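Long-range contacts in 5-carboxymethyl-2-hydroxymuconate semialdehyde dehydrogenase (Thermus thermophilus, PDB 2D4E), which probably catalyses the NAD-dependent oxidation of 5-carboxymethyl-2-hydroxymuconate semialdehyde to the corresponding carboxylic acid: residues H74-R79 with P219-L224; V166-P171 with N191-K196; E366-L371 with T395-E400. All coordinates share one frame; numbering follows the deposited sequence.

Interaction 1 (H74-R79 with P219-L224); sequences HEAFQR and PGVFNL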
loop_
_atom_site.group_PDB
_atom_site.type_symbol
_atom_site.label_atom_id
_atom_site.label_comp_id
_atom_site.label_asym_id
_atom_site.label_seq_id
_atom_site.Cartn_x
_atom_site.Cartn_y
_atom_site.Cartn_z
ATOM N N HIS C 74 -7.532 -31.140 -7.148
ATOM C CA HIS C 74 -6.125 -31.107 -7.521
ATOM C C HIS C 74 -5.950 -31.128 -9.036
ATOM O O HIS C 74 -5.233 -30.302 -9.598
ATOM C CB HIS C 74 -5.383 -32.301 -6.913
ATOM C CG HIS C 74 -3.965 -32.424 -7.373
ATOM N ND1 HIS C 74 -2.957 -31.605 -6.910
ATOM C CD2 HIS C 74 -3.391 -33.248 -8.282
ATOM C CE1 HIS C 74 -1.824 -31.920 -7.512
ATOM N NE2 HIS C 74 -2.060 -32.914 -8.350
ATOM N N GLU C 75 -6.611 -32.073 -9.691
ATOM C CA GLU C 75 -6.508 -32.202 -11.135
ATOM C C GLU C 75 -6.967 -30.943 -11.853
ATOM O O GLU C 75 -6.359 -30.539 -12.841
ATOM C CB GLU C 75 -7.322 -33.406 -11.623
ATOM C CG GLU C 75 -7.062 -33.792 -13.079
ATOM C CD GLU C 75 -7.869 -32.979 -14.083
ATOM O OE1 GLU C 75 -7.577 -33.081 -15.297
ATOM O OE2 GLU C 75 -8.799 -32.251 -13.670
ATOM N N ALA C 76 -8.029 -30.318 -11.347
ATOM C CA ALA C 76 -8.572 -29.103 -11.952
ATOM C C ALA C 76 -7.795 -27.819 -11.618
ATOM O O ALA C 76 -7.919 -26.815 -12.321
ATOM C CB ALA C 76 -10.036 -28.939 -11.550
ATOM N N PHE C 77 -7.006 -27.850 -10.550
ATOM C CA PHE C 77 -6.230 -26.677 -10.140
ATOM C C PHE C 77 -5.305 -26.187 -11.251
ATOM O O PHE C 77 -5.149 -24.987 -11.456
ATOM C CB PHE C 77 -5.388 -27.000 -8.899
ATOM C CG PHE C 77 -4.569 -25.835 -8.397
ATOM C CD1 PHE C 77 -5.190 -24.706 -7.865
ATOM C CD2 PHE C 77 -3.179 -25.877 -8.441
ATOM C CE1 PHE C 77 -4.444 -23.639 -7.380
ATOM C CE2 PHE C 77 -2.419 -24.813 -7.960
ATOM C CZ PHE C 77 -3.053 -23.691 -7.427
ATOM N N GLN C 78 -4.692 -27.126 -11.959
ATOM C CA GLN C 78 -3.769 -26.796 -13.036
ATOM C C GLN C 78 -4.385 -25.821 -14.038
ATOM O O GLN C 78 -3.783 -24.800 -14.356
ATOM C CB GLN C 78 -3.328 -28.076 -13.754
ATOM C CG GLN C 78 -3.170 -29.294 -12.832
ATOM C CD GLN C 78 -2.280 -29.023 -11.623
ATOM O OE1 GLN C 78 -1.115 -28.635 -11.761
ATOM N NE2 GLN C 78 -2.827 -29.233 -10.431
ATOM N N ARG C 79 -5.589 -26.130 -14.521
ATOM C CA ARG C 79 -6.273 -25.282 -15.498
ATOM C C ARG C 79 -6.983 -24.073 -14.884
ATOM O O ARG C 79 -6.970 -22.982 -15.457
ATOM C CB ARG C 79 -7.311 -26.089 -16.283
ATOM C CG ARG C 79 -6.758 -27.210 -17.148
ATOM C CD ARG C 79 -7.899 -27.922 -17.880
ATOM N NE ARG C 79 -8.897 -28.461 -16.953
ATOM C CZ ARG C 79 -8.720 -29.543 -16.197
ATOM N NH1 ARG C 79 -7.578 -30.220 -16.254
ATOM N NH2 ARG C 79 -9.684 -29.948 -15.373
ATOM N N PRO C 219 -15.546 -28.754 -14.373
ATOM C CA PRO C 219 -15.584 -29.930 -13.497
ATOM C C PRO C 219 -14.369 -29.982 -12.585
ATOM O O PRO C 219 -13.247 -29.780 -13.036
ATOM C CB PRO C 219 -15.586 -31.104 -14.479
ATOM C CG PRO C 219 -16.136 -30.514 -15.744
ATOM C CD PRO C 219 -15.490 -29.157 -15.788
ATOM N N GLY C 220 -14.595 -30.260 -11.308
ATOM C CA GLY C 220 -13.494 -30.357 -10.369
ATOM C C GLY C 220 -13.141 -29.073 -9.640
ATOM O O GLY C 220 -12.515 -29.118 -8.582
ATOM N N VAL C 221 -13.532 -27.930 -10.191
ATOM C CA VAL C 221 -13.222 -26.659 -9.554
ATOM C C VAL C 221 -13.886 -26.558 -8.183
ATOM O O VAL C 221 -13.263 -26.111 -7.224
ATOM C CB VAL C 221 -13.643 -25.479 -10.446
ATOM C CG1 VAL C 221 -13.459 -24.160 -9.702
ATOM C CG2 VAL C 221 -12.796 -25.486 -11.720
ATOM N N PHE C 222 -15.147 -26.975 -8.092
ATOM C CA PHE C 222 -15.856 -26.959 -6.813
ATOM C C PHE C 222 -16.427 -28.338 -6.490
ATOM O O PHE C 222 -17.193 -28.909 -7.270
ATOM C CB PHE C 222 -16.983 -25.923 -6.812
ATOM C CG PHE C 222 -17.820 -25.950 -5.558
ATOM C CD1 PHE C 222 -18.969 -26.734 -5.488
ATOM C CD2 PHE C 222 -17.430 -25.229 -4.428
ATOM C CE1 PHE C 222 -19.721 -26.802 -4.313
ATOM C CE2 PHE C 222 -18.172 -25.291 -3.247
ATOM C CZ PHE C 222 -19.322 -26.079 -3.189
ATOM N N ASN C 223 -16.051 -28.866 -5.331
ATOM C CA ASN C 223 -16.509 -30.180 -4.894
ATOM C C ASN C 223 -17.135 -30.107 -3.517
ATOM O O ASN C 223 -16.748 -29.283 -2.686
ATOM C CB ASN C 223 -15.338 -31.150 -4.854
ATOM C CG ASN C 223 -14.597 -31.197 -6.162
ATOM O OD1 ASN C 223 -14.897 -32.018 -7.030
ATOM N ND2 ASN C 223 -13.639 -30.292 -6.329
ATOM N N LEU C 224 -18.093 -30.992 -3.279
ATOM C CA LEU C 224 -18.799 -31.040 -2.013
ATOM C C LEU C 224 -18.873 -32.451 -1.460
ATOM O O LEU C 224 -19.191 -33.399 -2.182
ATOM C CB LEU C 224 -20.215 -30.500 -2.197
ATOM C CG LEU C 224 -21.232 -30.897 -1.126
ATOM C CD1 LEU C 224 -20.850 -30.263 0.205
ATOM C CD2 LEU C 224 -22.622 -30.460 -1.559
#
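Gly220 takes a positive phi of 92°, and this bend brings its main chain down onto the methyl group of Ala76. Val221 has CG1 anti to its backbone N (chi1 174°), which leaves CG2 as the branch nearest Ala76. Ala76 is the main knob of the contact. Its CB lies 3.6 Å from Pro219 O and equally close to Gly220 C. Val221 CG2 adds a looser apolar touch, 4.4 Å from Ala76 CB. The backbones are close here, with Ala76 CA and Gly220 CA 5.3 Å apart. A side chain on Gly220 would run into Ala76 CB and would also press on the carbonyl oxygen of Pro219.

No hydrogen bond crosses between the segments, but each has polar bonds of its own. On the helix, Arg79 forms a salt bridge with Glu75, gripping it end-on with two nitrogens. NH2 meets Glu75 OE2 at 3.0 Å, on the syn side of the carboxylate, while NH1 reaches OE1 from above the carboxylate plane. The pair lies at the border of the contact, where Pro219 O comes to the edge of the guanidinium without bonding to it. In the other segment, Asn223 ND2 donates to Gly220 O at 2.8 Å, from well above the carbonyl plane. This bond ties the turn to the start of strand 222-224.

Asn223 ND2 also bonds to Val193 O, and its OD1 receives Ala32 N. Helix 63-80 packs on the turn that leads into strand 222-224, which lies beside strand 193-196 in the parallel sheet. Phe222 rests on helix 203-214.

Interaction 2 (V166-P171 with N191-K196); sequences VGIITP and NTVVLK. With NAD (nicotinamide-adenine-dinucleotide), chain K.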
loop_
_atom_site.group_PDB
_atom_site.type_symbol
_atom_site.label_atom_id
_atom_site.label_comp_id
_atom_site.label_asym_id
_atom_site.label_seq_id
_atom_site.Cartn_x
_atom_site.Cartn_y
_atom_site.Cartn_z
ATOM N N VAL C 166 -8.372 -25.650 -1.738
ATOM C CA VAL C 166 -8.757 -25.272 -0.387
ATOM C C VAL C 166 -9.869 -26.146 0.184
ATOM O O VAL C 166 -10.922 -26.308 -0.425
ATOM C CB VAL C 166 -9.231 -23.795 -0.337
ATOM C CG1 VAL C 166 -9.484 -23.370 1.121
ATOM C CG2 VAL C 166 -8.190 -22.890 -0.988
ATOM N N GLY C 167 -9.614 -26.715 1.358
ATOM C CA GLY C 167 -10.606 -27.529 2.030
ATOM C C GLY C 167 -11.340 -26.567 2.943
ATOM O O GLY C 167 -10.736 -25.995 3.859
ATOM N N ILE C 168 -12.633 -26.380 2.688
ATOM C CA ILE C 168 -13.456 -25.448 3.454
ATOM C C ILE C 168 -14.418 -26.200 4.373
ATOM O O ILE C 168 -15.339 -26.877 3.910
ATOM C CB ILE C 168 -14.229 -24.516 2.467
ATOM C CG1 ILE C 168 -13.213 -23.776 1.589
ATOM C CG2 ILE C 168 -15.117 -23.523 3.217
ATOM C CD1 ILE C 168 -13.817 -22.897 0.504
ATOM N N ILE C 169 -14.181 -26.088 5.679
ATOM C CA ILE C 169 -14.995 -26.765 6.693
ATOM C C ILE C 169 -15.794 -25.717 7.485
ATOM O O ILE C 169 -15.224 -24.886 8.195
ATOM C CB ILE C 169 -14.082 -27.597 7.616
ATOM C CG1 ILE C 169 -13.211 -28.526 6.762
ATOM C CG2 ILE C 169 -14.902 -28.419 8.566
ATOM C CD1 ILE C 169 -12.195 -29.331 7.544
ATOM N N THR C 170 -17.118 -25.776 7.364
ATOM C CA THR C 170 -18.004 -24.790 7.982
ATOM C C THR C 170 -18.958 -25.260 9.083
ATOM O O THR C 170 -19.231 -26.449 9.212
ATOM C CB THR C 170 -18.816 -24.114 6.881
ATOM O OG1 THR C 170 -19.396 -25.123 6.043
ATOM C CG2 THR C 170 -17.910 -23.236 6.028
ATOM N N PRO C 171 -19.487 -24.311 9.882
ATOM C CA PRO C 171 -20.413 -24.565 10.993
ATOM C C PRO C 171 -21.882 -24.651 10.594
ATOM O O PRO C 171 -22.261 -24.271 9.486
ATOM C CB PRO C 171 -20.133 -23.402 11.932
ATOM C CG PRO C 171 -19.919 -22.279 10.970
ATOM C CD PRO C 171 -19.054 -22.899 9.882
ATOM N N ASN C 191 -8.017 -20.684 -6.878
ATOM C CA ASN C 191 -7.907 -21.984 -6.218
ATOM C C ASN C 191 -9.151 -22.836 -6.448
ATOM O O ASN C 191 -10.224 -22.311 -6.743
ATOM C CB ASN C 191 -7.703 -21.803 -4.712
ATOM C CG ASN C 191 -6.425 -21.067 -4.385
ATOM O OD1 ASN C 191 -5.347 -21.462 -4.819
ATOM N ND2 ASN C 191 -6.536 -19.990 -3.618
ATOM N N THR C 192 -8.997 -24.151 -6.321
ATOM C CA THR C 192 -10.128 -25.065 -6.470
ATOM C C THR C 192 -10.636 -25.334 -5.056
ATOM O O THR C 192 -9.940 -25.046 -4.076
ATOM C CB THR C 192 -9.721 -26.387 -7.162
ATOM O OG1 THR C 192 -8.613 -26.972 -6.472
ATOM C CG2 THR C 192 -9.336 -26.124 -8.612
ATOM N N VAL C 193 -11.826 -25.912 -4.947
ATOM C CA VAL C 193 -12.434 -26.117 -3.641
ATOM C C VAL C 193 -13.102 -27.455 -3.328
ATOM O O VAL C 193 -13.650 -28.122 -4.205
ATOM C CB VAL C 193 -13.492 -25.008 -3.417
ATOM C CG1 VAL C 193 -14.241 -25.230 -2.113
ATOM C CG2 VAL C 193 -12.818 -23.641 -3.457
ATOM N N VAL C 194 -13.037 -27.831 -2.055
ATOM C CA VAL C 194 -13.701 -29.021 -1.548
ATOM C C VAL C 194 -14.375 -28.562 -0.255
ATOM O O VAL C 194 -13.707 -28.316 0.752
ATOM C CB VAL C 194 -12.732 -30.177 -1.213
ATOM C CG1 VAL C 194 -13.520 -31.316 -0.575
ATOM C CG2 VAL C 194 -12.029 -30.677 -2.473
ATOM N N LEU C 195 -15.695 -28.432 -0.293
ATOM C CA LEU C 195 -16.465 -27.995 0.868
ATOM C C LEU C 195 -16.990 -29.161 1.706
ATOM O O LEU C 195 -17.496 -30.147 1.166
ATOM C CB LEU C 195 -17.641 -27.130 0.403
ATOM C CG LEU C 195 -18.696 -26.715 1.430
ATOM C CD1 LEU C 195 -18.091 -25.739 2.429
ATOM C CD2 LEU C 195 -19.877 -26.076 0.718
ATOM N N LYS C 196 -16.853 -29.043 3.027
ATOM C CA LYS C 196 -17.343 -30.061 3.964
ATOM C C LYS C 196 -18.169 -29.281 4.988
ATOM O O LYS C 196 -17.641 -28.783 5.980
ATOM C CB LYS C 196 -16.177 -30.779 4.664
ATOM C CG LYS C 196 -16.462 -32.234 5.043
ATOM C CD LYS C 196 -17.731 -32.399 5.895
ATOM C CE LYS C 196 -17.553 -31.835 7.303
ATOM N NZ LYS C 196 -18.815 -31.851 8.105
HETATM P PA NAD K . -17.762 -27.514 15.034
HETATM O O1A NAD K . -17.899 -28.817 15.674
HETATM O O2A NAD K . -16.389 -26.988 15.132
HETATM O O5B NAD K . -18.137 -27.517 13.455
HETATM C C5B NAD K . -17.388 -26.824 12.402
HETATM C C4B NAD K . -17.026 -27.840 11.341
HETATM O O4B NAD K . -16.023 -28.669 11.967
HETATM C C3B NAD K . -18.167 -28.825 10.961
HETATM O O3B NAD K . -18.382 -28.828 9.534
HETATM C C2B NAD K . -17.657 -30.162 11.524
HETATM O O2B NAD K . -18.106 -31.308 10.766
HETATM C C1B NAD K . -16.156 -29.957 11.489
HETATM N N9A NAD K . -15.453 -30.843 12.398
HETATM C C8A NAD K . -15.789 -31.235 13.682
HETATM N N7A NAD K . -14.896 -32.084 14.242
HETATM C C5A NAD K . -13.938 -32.227 13.238
HETATM C C6A NAD K . -12.715 -32.997 13.179
HETATM N N6A NAD K . -12.287 -33.764 14.185
HETATM N N1A NAD K . -11.986 -32.908 12.002
HETATM C C2A NAD K . -12.440 -32.108 10.957
HETATM N N3A NAD K . -13.543 -31.374 10.921
HETATM C C4A NAD K . -14.260 -31.468 12.092
HETATM O O3 NAD K . -18.783 -26.586 15.676
HETATM P PN NAD K . -20.066 -25.748 15.271
HETATM O O1N NAD K . -21.125 -26.166 16.213
HETATM O O2N NAD K . -20.347 -25.951 13.840
HETATM O O5D NAD K . -19.433 -24.407 15.719
HETATM C C5D NAD K . -20.091 -23.223 16.100
HETATM C C4D NAD K . -18.846 -22.467 16.441
HETATM O O4D NAD K . -18.289 -21.788 15.293
HETATM C C3D NAD K . -18.933 -21.486 17.602
HETATM O O3D NAD K . -17.879 -21.668 18.568
HETATM C C2D NAD K . -18.884 -20.151 16.861
HETATM O O2D NAD K . -18.390 -19.106 17.725
HETATM C C1D NAD K . -17.986 -20.486 15.692
HETATM N N1N NAD K . -18.126 -19.553 14.561
HETATM C C2N NAD K . -17.048 -18.689 14.441
HETATM C C3N NAD K . -17.113 -17.767 13.406
HETATM C C7N NAD K . -16.007 -16.748 13.177
HETATM O O7N NAD K . -16.122 -15.969 12.248
HETATM N N7N NAD K . -14.939 -16.714 13.995
HETATM C C4N NAD K . -18.265 -17.714 12.496
HETATM C C5N NAD K . -19.296 -18.666 12.744
HETATM C C6N NAD K . -19.300 -19.602 13.741
#
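Asn191 lays its CB against Val166 CG2 at 3.9 Å, while its amide turns to Gly164 N and Tyr495 O. Thr192 O accepts Val166 N, and its hydroxyl bonds to Ala73 O. Val193 CG1 meets Ile168 CD1 at 3.5 Å. Ile168 CG1 stands beside its backbone N (chi1 -58°), which sends CD1 back toward Val193 and leaves CG2 for Leu195. Val194 uses both backbone groups: N donates to Val166 O, and O accepts Ile168 N. Leu195 places CD1 3.8 Å from Ile168 CG2 and also near the Ile168 carbonyl oxygen. An alanine in place of Ile168 would probably leave a gap between Val193 and Leu195, and their methyls would lose their mate.

Lys196 N donates to Ile168 O at 2.8 Å, and its O takes a weak bond from Thr170 N. The Lys196 side chain bends twice, at chi2 and chi3. NZ reaches the adenine ribose of NAD, 2.8 Å from O2B, with a weak second bond to O3B. Gly227 O also holds NZ. The ribose O3B donates to Thr170 O in a short bond of 2.5 Å. Ile169 CG2 packs 3.5 Å from ribose C1B. Two neighbouring parallel strands joined by helix 175-188 form a beta-alpha-beta crossover, with the dinucleotide at the C-terminal ends of the strands, as in the Rossmann-like cofactor domain of aldehyde dehydrogenases.

Interaction 3 (E366-L371 with T395-E400); sequences EGARLL and TVFVGE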
loop_
_atom_site.group_PDB
_atom_site.type_symbol
_atom_site.label_atom_id
_atom_site.label_comp_id
_atom_site.label_asym_id
_atom_site.label_seq_id
_atom_site.Cartn_x
_atom_site.Cartn_y
_atom_site.Cartn_z
ATOM N N GLU C 366 -23.091 -21.982 40.368
ATOM C CA GLU C 366 -21.913 -21.218 40.765
ATOM C C GLU C 366 -22.218 -19.862 41.390
ATOM O O GLU C 366 -21.307 -19.084 41.657
ATOM C CB GLU C 366 -20.937 -21.052 39.586
ATOM C CG GLU C 366 -21.477 -20.308 38.374
ATOM C CD GLU C 366 -20.467 -20.244 37.226
ATOM O OE1 GLU C 366 -20.864 -19.870 36.104
ATOM O OE2 GLU C 366 -19.277 -20.563 37.443
ATOM N N GLY C 367 -23.495 -19.577 41.623
ATOM C CA GLY C 367 -23.848 -18.314 42.250
ATOM C C GLY C 367 -24.356 -17.186 41.369
ATOM O O GLY C 367 -24.602 -16.080 41.861
ATOM N N ALA C 368 -24.515 -17.441 40.076
ATOM C CA ALA C 368 -25.011 -16.405 39.179
ATOM C C ALA C 368 -26.495 -16.192 39.449
ATOM O O ALA C 368 -27.227 -17.149 39.696
ATOM C CB ALA C 368 -24.789 -16.811 37.726
ATOM N N ARG C 369 -26.932 -14.935 39.414
ATOM C CA ARG C 369 -28.335 -14.596 39.651
ATOM C C ARG C 369 -29.136 -14.636 38.355
ATOM O O ARG C 369 -28.922 -13.825 37.456
ATOM C CB ARG C 369 -28.452 -13.194 40.252
ATOM C CG ARG C 369 -27.837 -13.030 41.627
ATOM C CD ARG C 369 -27.686 -11.550 41.948
ATOM N NE ARG C 369 -28.916 -10.822 41.650
ATOM C CZ ARG C 369 -28.958 -9.539 41.309
ATOM N NH1 ARG C 369 -27.835 -8.839 41.223
ATOM N NH2 ARG C 369 -30.122 -8.959 41.038
ATOM N N LEU C 370 -30.063 -15.582 38.266
ATOM C CA LEU C 370 -30.902 -15.714 37.085
ATOM C C LEU C 370 -32.038 -14.702 37.173
ATOM O O LEU C 370 -32.899 -14.806 38.044
ATOM C CB LEU C 370 -31.473 -17.130 37.003
ATOM C CG LEU C 370 -32.418 -17.375 35.828
ATOM C CD1 LEU C 370 -31.711 -17.018 34.520
ATOM C CD2 LEU C 370 -32.864 -18.828 35.830
ATOM N N LEU C 371 -32.042 -13.729 36.268
ATOM C CA LEU C 371 -33.073 -12.692 36.270
ATOM C C LEU C 371 -34.247 -12.979 35.331
ATOM O O LEU C 371 -35.347 -12.454 35.524
ATOM C CB LEU C 371 -32.449 -11.341 35.914
ATOM C CG LEU C 371 -31.257 -10.887 36.766
ATOM C CD1 LEU C 371 -30.838 -9.502 36.318
ATOM C CD2 LEU C 371 -31.628 -10.862 38.246
ATOM N N THR C 395 -32.240 -15.688 27.952
ATOM C CA THR C 395 -31.777 -15.746 29.336
ATOM C C THR C 395 -30.756 -14.681 29.744
ATOM O O THR C 395 -29.833 -14.375 28.995
ATOM C CB THR C 395 -31.175 -17.150 29.598
ATOM O OG1 THR C 395 -32.150 -18.146 29.260
ATOM C CG2 THR C 395 -30.763 -17.319 31.065
ATOM N N VAL C 396 -30.927 -14.131 30.944
ATOM C CA VAL C 396 -30.021 -13.114 31.471
ATOM C C VAL C 396 -29.608 -13.438 32.902
ATOM O O VAL C 396 -30.459 -13.677 33.764
ATOM C CB VAL C 396 -30.667 -11.699 31.501
ATOM C CG1 VAL C 396 -29.666 -10.690 32.057
ATOM C CG2 VAL C 396 -31.117 -11.283 30.119
ATOM N N PHE C 397 -28.300 -13.431 33.142
ATOM C CA PHE C 397 -27.726 -13.688 34.464
ATOM C C PHE C 397 -26.943 -12.460 34.896
ATOM O O PHE C 397 -26.533 -11.654 34.068
ATOM C CB PHE C 397 -26.691 -14.819 34.434
ATOM C CG PHE C 397 -27.259 -16.202 34.497
ATOM C CD1 PHE C 397 -27.335 -16.986 33.345
ATOM C CD2 PHE C 397 -27.626 -16.761 35.720
ATOM C CE1 PHE C 397 -27.760 -18.315 33.410
ATOM C CE2 PHE C 397 -28.054 -18.089 35.799
ATOM C CZ PHE C 397 -28.118 -18.871 34.643
ATOM N N VAL C 398 -26.732 -12.330 36.199
ATOM C CA VAL C 398 -25.892 -11.272 36.733
ATOM C C VAL C 398 -24.826 -12.120 37.407
ATOM O O VAL C 398 -25.145 -12.970 38.238
ATOM C CB VAL C 398 -26.592 -10.410 37.793
ATOM C CG1 VAL C 398 -25.552 -9.607 38.556
ATOM C CG2 VAL C 398 -27.572 -9.460 37.123
ATOM N N GLY C 399 -23.571 -11.932 37.022
ATOM C CA GLY C 399 -22.520 -12.729 37.618
ATOM C C GLY C 399 -21.170 -12.053 37.686
ATOM O O GLY C 399 -21.069 -10.824 37.726
ATOM N N GLU C 400 -20.124 -12.869 37.702
ATOM C CA GLU C 400 -18.757 -12.372 37.779
ATOM C C GLU C 400 -17.977 -12.932 36.605
ATOM O O GLU C 400 -18.259 -14.030 36.129
ATOM C CB GLU C 400 -18.121 -12.790 39.105
ATOM C CG GLU C 400 -18.966 -12.402 40.306
ATOM C CD GLU C 400 -18.340 -12.795 41.637
ATOM O OE1 GLU C 400 -17.973 -13.980 41.810
ATOM O OE2 GLU C 400 -18.225 -11.916 42.518
#
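Leu370 and Phe397 face each other as a non-hydrogen-bonded pair in an antiparallel strand pair. Strand 369-372 is, within this chain, an outermost strand of the mixed sheet, and strand 395-398 is its neighbour. This is probably the catalytic-domain sheet, as in other aldehyde dehydrogenases. The flanking Arg369 and Val398 form a hydrogen-bonded pair.

On the Phe397 side, the ring fits between two bumps of the other strand. Ala368 CB presses obliquely on CD2 of Phe397 at 3.5 Å. Leu370 CB meets the next ring atom, Phe397 CE2, at 3.7 Å. The tip of Leu370 then folds over the ring. Its CD1 is 4.0 Å from the Phe397 ring centroid and 13° off the normal, a CH-pi contact over the face. The same methyl also touches Thr395 CG2 at 3.6 Å, so it fills the hollow between that methyl and the ring. Ile405, Val360 and Lys364 press on Phe397 as well, which places this side of the sheet against helices 350-365 and 404-407.

The side with Val398 has a different shape. Val398 is the bump, and Arg369 and Leu371 flank it. Arg369 runs beside Val398, pointing the same way, and its chain bends at chi3 (47°). This lays one guanidinium face over the isopropyl group, with NH1 3.6 Å from Val398 CG1. The other branch, CG2, packs on Leu371 CD1 at 3.4 Å, tighter than usual for two carbons. Phe318 of helix 315-331 touches Val398, and Val322 and Val326 touch Leu371.

Gly367 has a positive phi and is the C-prime residue of a Schellman motif, which ends helix 350-365 just before the strand. Three backbone bonds join the two segments. The last is Leu371 N to Val396 O, 3.0 Å long and nearly along the C=O axis.

How the interactions relate
Interactions 1 and 2 touch and share one sheet. Their centres are 12 Å apart, and they meet in the parallel sheet, where strand 222-224 lies beside strand 193-196. Val221 O is 2.7 Å from Val193 N, and Asn223 O is equally close to Leu195 N; both are probable hydrogen bonds. Phe77 also packs on Asn191 and Thr192. Along the chain, interaction 2 is nested inside the loop closed by interaction 1. Of the three, interaction 2 is the one that holds residues of the NAD pocket. Interaction 3 lies in the separate mixed sheet, across the chain's centre. Its centre is about 39 Å from that of interaction 2 and about 51 Å from that of interaction 1.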